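Local coordinates for transthyretin-like protein (Klebsiella pneumoniae subsp. pneumoniae, PDB 3QVA) that catalyses the hydrolysis of 5-hydroxyisourate, a step of purine breakdown, as a homotetramer of the transthyretin family, at the interface of chains A and B and the interface of chains A and C. Sequence-based numbering; all coordinates share one arbitrary frame. Chains: chain A/B/C, Transthyretin-like protein.

Contact 1: the interface of chains A and B. Residues chain A 88-90, 99, 101, 114; chain B 80-82.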
# COMPACT_ATOMS: atom_id res chain seq x y z
N ASP A 88 -0.09 4.78 -14.97
CA ASP A 88 -0.07 4.45 -16.40
C ASP A 88 -0.74 3.10 -16.58
O ASP A 88 -0.30 2.10 -16.01
CB ASP A 88 1.37 4.41 -16.89
CG ASP A 88 2.02 5.77 -16.87
OD1 ASP A 88 2.85 6.03 -15.97
OD2 ASP A 88 1.67 6.60 -17.75
N PHE A 89 -1.83 3.08 -17.35
CA PHE A 89 -2.62 1.87 -17.48
C PHE A 89 -3.14 1.67 -18.90
O PHE A 89 -3.00 2.54 -19.76
CB PHE A 89 -3.77 1.85 -16.45
CG PHE A 89 -4.81 2.93 -16.66
CD1 PHE A 89 -6.03 2.63 -17.26
CD2 PHE A 89 -4.57 4.23 -16.24
CE1 PHE A 89 -6.99 3.62 -17.45
CE2 PHE A 89 -5.53 5.23 -16.42
CZ PHE A 89 -6.74 4.92 -17.02
N VAL A 90 -3.72 0.50 -19.14
CA VAL A 90 -4.22 0.14 -20.46
C VAL A 90 -5.69 -0.28 -20.41
O VAL A 90 -6.13 -0.95 -19.47
CB VAL A 90 -3.32 -0.94 -21.15
CG1 VAL A 90 -3.23 -2.21 -20.30
CG2 VAL A 90 -3.81 -1.25 -22.58
N PHE A 99 -13.31 0.91 -15.04
CA PHE A 99 -12.01 1.06 -14.39
C PHE A 99 -12.16 2.01 -13.23
O PHE A 99 -12.46 3.20 -13.41
CB PHE A 99 -10.96 1.59 -15.37
CG PHE A 99 -10.46 0.57 -16.34
CD1 PHE A 99 -11.23 0.19 -17.43
CD2 PHE A 99 -9.19 0.02 -16.20
CE1 PHE A 99 -10.76 -0.75 -18.35
CE2 PHE A 99 -8.71 -0.92 -17.11
CZ PHE A 99 -9.49 -1.30 -18.19
N LEU A 101 -9.78 3.34 -10.35
CA LEU A 101 -8.36 3.35 -10.01
C LEU A 101 -8.07 4.37 -8.91
O LEU A 101 -7.75 5.53 -9.21
CB LEU A 101 -7.51 3.63 -11.26
CG LEU A 101 -7.65 2.70 -12.47
CD1 LEU A 101 -6.86 3.22 -13.65
CD2 LEU A 101 -7.22 1.27 -12.14
N ARG A 114 -6.38 -1.68 -8.91
CA ARG A 114 -7.65 -1.74 -9.60
C ARG A 114 -8.75 -2.12 -8.63
O ARG A 114 -8.77 -3.25 -8.10
CB ARG A 114 -7.62 -2.69 -10.79
CG ARG A 114 -8.95 -2.68 -11.52
CD ARG A 114 -8.92 -3.43 -12.80
NE ARG A 114 -10.08 -3.09 -13.61
CZ ARG A 114 -10.23 -3.41 -14.89
NH1 ARG A 114 -9.27 -4.09 -15.51
NH2 ARG A 114 -11.32 -3.05 -15.55
N SER B 80 -1.10 -7.35 -16.87
CA SER B 80 -1.27 -6.29 -15.87
C SER B 80 -2.01 -5.11 -16.48
O SER B 80 -1.80 -4.77 -17.65
CB SER B 80 0.08 -5.82 -15.33
OG SER B 80 -0.11 -4.75 -14.41
N VAL B 81 -2.87 -4.49 -15.69
CA VAL B 81 -3.55 -3.27 -16.12
C VAL B 81 -2.56 -2.10 -16.15
O VAL B 81 -2.70 -1.18 -16.95
CB VAL B 81 -4.81 -2.97 -15.26
CG1 VAL B 81 -4.47 -2.93 -13.79
CG2 VAL B 81 -5.49 -1.68 -15.69
N PHE B 82 -1.55 -2.15 -15.29
CA PHE B 82 -0.55 -1.09 -15.21
C PHE B 82 0.61 -1.37 -16.17
O PHE B 82 1.21 -2.44 -16.13
CB PHE B 82 -0.07 -0.89 -13.76
CG PHE B 82 -1.19 -0.59 -12.81
CD1 PHE B 82 -1.77 -1.61 -12.05
CD2 PHE B 82 -1.72 0.69 -12.73
CE1 PHE B 82 -2.83 -1.34 -11.20
CE2 PHE B 82 -2.79 0.97 -11.87
CZ PHE B 82 -3.34 -0.06 -11.10
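The carbonyl O of B:Val81 accepts a hydrogen bond from the backbone N of A:Val90 at 2.9 Å. This bond belongs to an antiparallel bridge between A:Phe89 and B:Phe82, where the end of strand 82-90 of one subunit meets the start of strand 82-91 of its two-fold mate. Such edge-to-edge pairing is the way transthyretin-family subunits build a dimer. The carbonyl is also flanked by carbon: CG1 of A:Val90 lies 3.5 Å from the O of B:Val81.

B:Val81 is the plug of the patch, with 93 Å² of the residue hidden against chain A. Its CG2 branch stands anti to the backbone N while CG1 lies between N and the carbonyl carbon (chi1 54°), a rotation that turns CG2 toward A:Phe99 and the CB of A:Phe89. There CG2 meets the ring of A:Phe99 in plane at the edge, 3.6 Å from CE2, the two side chains sliding past each other in opposite directions; CB of A:Phe89 lies 4.0 Å from the same CG2. Each ring has a neighbour from its own chain over one face, which should limit its movement. NH2 of the A:Arg114 guanidinium sits over the centre of the A:Phe99 ring, 3.5 Å above its plane, and CD1 of A:Leu101 covers the centre of one face of A:Phe89.

In chain B the turn into the strand is tied by the hydroxyl of B:Ser80. Its OG accepts a hydrogen bond from the N of B:Phe82 at 3.1 Å. The same OG of B:Ser80 donates to a lone pair of the carbonyl O of B:Phe82 at 3.2 Å. The ring of B:Phe82 then extends toward chain A, its CZ reaching within 4.1 Å of the backbone N of A:Arg114.

Contact 2: the interface of chains A and C. Residues chain A 17, 19, 104, 113; chain C 104, 113, 115.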
# COMPACT_ATOMS: atom_id res chain seq x y z
N LEU A 17 -7.88 8.94 -1.14
CA LEU A 17 -7.92 8.97 0.31
C LEU A 17 -6.56 9.38 0.86
O LEU A 17 -5.53 8.87 0.43
CB LEU A 17 -8.28 7.58 0.84
CG LEU A 17 -9.72 7.16 0.56
CD1 LEU A 17 -9.79 5.67 0.40
CD2 LEU A 17 -10.66 7.65 1.67
N ILE A 19 -4.36 8.73 3.58
CA ILE A 19 -4.23 7.74 4.64
C ILE A 19 -3.41 8.26 5.82
O ILE A 19 -3.37 7.61 6.86
CB ILE A 19 -3.71 6.37 4.12
CG1 ILE A 19 -2.22 6.45 3.78
CG2 ILE A 19 -4.57 5.89 2.94
CD1 ILE A 19 -1.58 5.07 3.52
N LEU A 104 -4.25 6.00 -2.89
CA LEU A 104 -4.14 6.07 -1.44
C LEU A 104 -2.87 6.86 -1.16
O LEU A 104 -1.78 6.38 -1.43
CB LEU A 104 -4.05 4.67 -0.82
CG LEU A 104 -5.12 3.65 -1.20
CD1 LEU A 104 -4.95 2.38 -0.38
CD2 LEU A 104 -6.52 4.22 -1.02
N TYR A 113 -4.41 0.76 -7.10
CA TYR A 113 -4.81 -0.60 -7.40
C TYR A 113 -6.02 -0.55 -8.31
O TYR A 113 -6.63 0.50 -8.49
CB TYR A 113 -5.12 -1.38 -6.10
CG TYR A 113 -6.27 -0.83 -5.28
CD1 TYR A 113 -7.56 -1.29 -5.47
CD2 TYR A 113 -6.06 0.15 -4.30
CE1 TYR A 113 -8.62 -0.79 -4.74
CE2 TYR A 113 -7.13 0.66 -3.55
CZ TYR A 113 -8.41 0.16 -3.78
OH TYR A 113 -9.50 0.63 -3.07
N LEU C 104 -6.75 -4.91 1.28
CA LEU C 104 -6.14 -5.10 -0.02
C LEU C 104 -5.20 -6.26 0.15
O LEU C 104 -4.25 -6.19 0.93
CB LEU C 104 -5.40 -3.83 -0.47
CG LEU C 104 -6.24 -2.54 -0.48
CD1 LEU C 104 -5.41 -1.43 -1.10
CD2 LEU C 104 -7.55 -2.72 -1.24
N TYR C 113 -6.94 0.35 5.44
CA TYR C 113 -7.01 1.77 5.67
C TYR C 113 -8.43 2.11 6.03
O TYR C 113 -9.33 1.29 5.87
CB TYR C 113 -6.55 2.56 4.43
CG TYR C 113 -7.41 2.35 3.20
CD1 TYR C 113 -8.42 3.25 2.89
CD2 TYR C 113 -7.21 1.27 2.35
CE1 TYR C 113 -9.23 3.08 1.78
CE2 TYR C 113 -8.02 1.09 1.21
CZ TYR C 113 -9.02 2.01 0.94
OH TYR C 113 -9.83 1.87 -0.16
N GLY C 115 -11.39 3.83 4.69
CA GLY C 115 -11.93 4.35 3.44
C GLY C 115 -13.14 5.22 3.68
O GLY C 115 -13.35 5.71 4.79
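With CG lodged between the backbone N and the carbonyl carbon (chi1 63° in both copies), A:Tyr113 and C:Tyr113 throw their rings out from their strands and reach toward each other tip to tip. Their phenol hydroxyls share a hydrogen bond of 3.2 Å between OH of A:Tyr113 and OH of C:Tyr113, long enough to be modest in strength, and which hydroxyl donates is not settled by the coordinates. In this way two-fold symmetry joins a residue to its own twin.

A leucine from each chain lies over one face of the tyrosine ring opposite. A:Leu104 and C:Leu104 each keep CG anti to the carbonyl carbon (chi1 -52° and -55°), and both methyls at the fork's end then press on that tyrosine, the side chains crossing at about a right angle. CD1 of C:Leu104 lies 3.6 Å from CD2 of A:Tyr113, while CD2 of the same leucine rests 3.9 Å above the ring plane of A:Tyr113, offset toward the rim. The arrangement repeats with the chains exchanged, CD1 of A:Leu104 being 3.7 Å from CE2 of C:Tyr113. The two leucines also touch each other, CD1 to CD1 at 3.9 Å.

Further residues of chain A frame C:Tyr113. CG2 of A:Ile19 approaches its CB at 4.1 Å. A:Leu17 also crosses the ring, although the modelled contact of its CD1 with CE1 of C:Tyr113 is too short to carry weight. The tyrosine and C:Gly115 belong to the C-terminal Tyr-Arg-Gly-Ser signature of 5-hydroxyisourate hydrolases. In the transthyretin beta-sandwich, strands 12-18, 103-106 and 109-113, with loop residues A:Ile19 and C:Gly115, meet where two dimers face each other, the interface at which these enzymes form their active sites.

The C-alpha centres of contact 1 and contact 2 lie about 16 Å apart, and the two are joined through neighbouring residues of chain A. A:Arg114 belongs to contact 1 and A:Tyr113, next to it in the C-terminal signature, to contact 2; A:Leu101 and A:Leu104 are likewise only three positions apart. The C-terminal region of one subunit therefore contributes to contacts with two partners, joined in contact 1 by strand 82-90. Contact 1 continues beta-sheets edge to edge, whereas contact 2 packs side chains between dimers, and together they give a homotetramer in which a shift at one interface could be felt at the other.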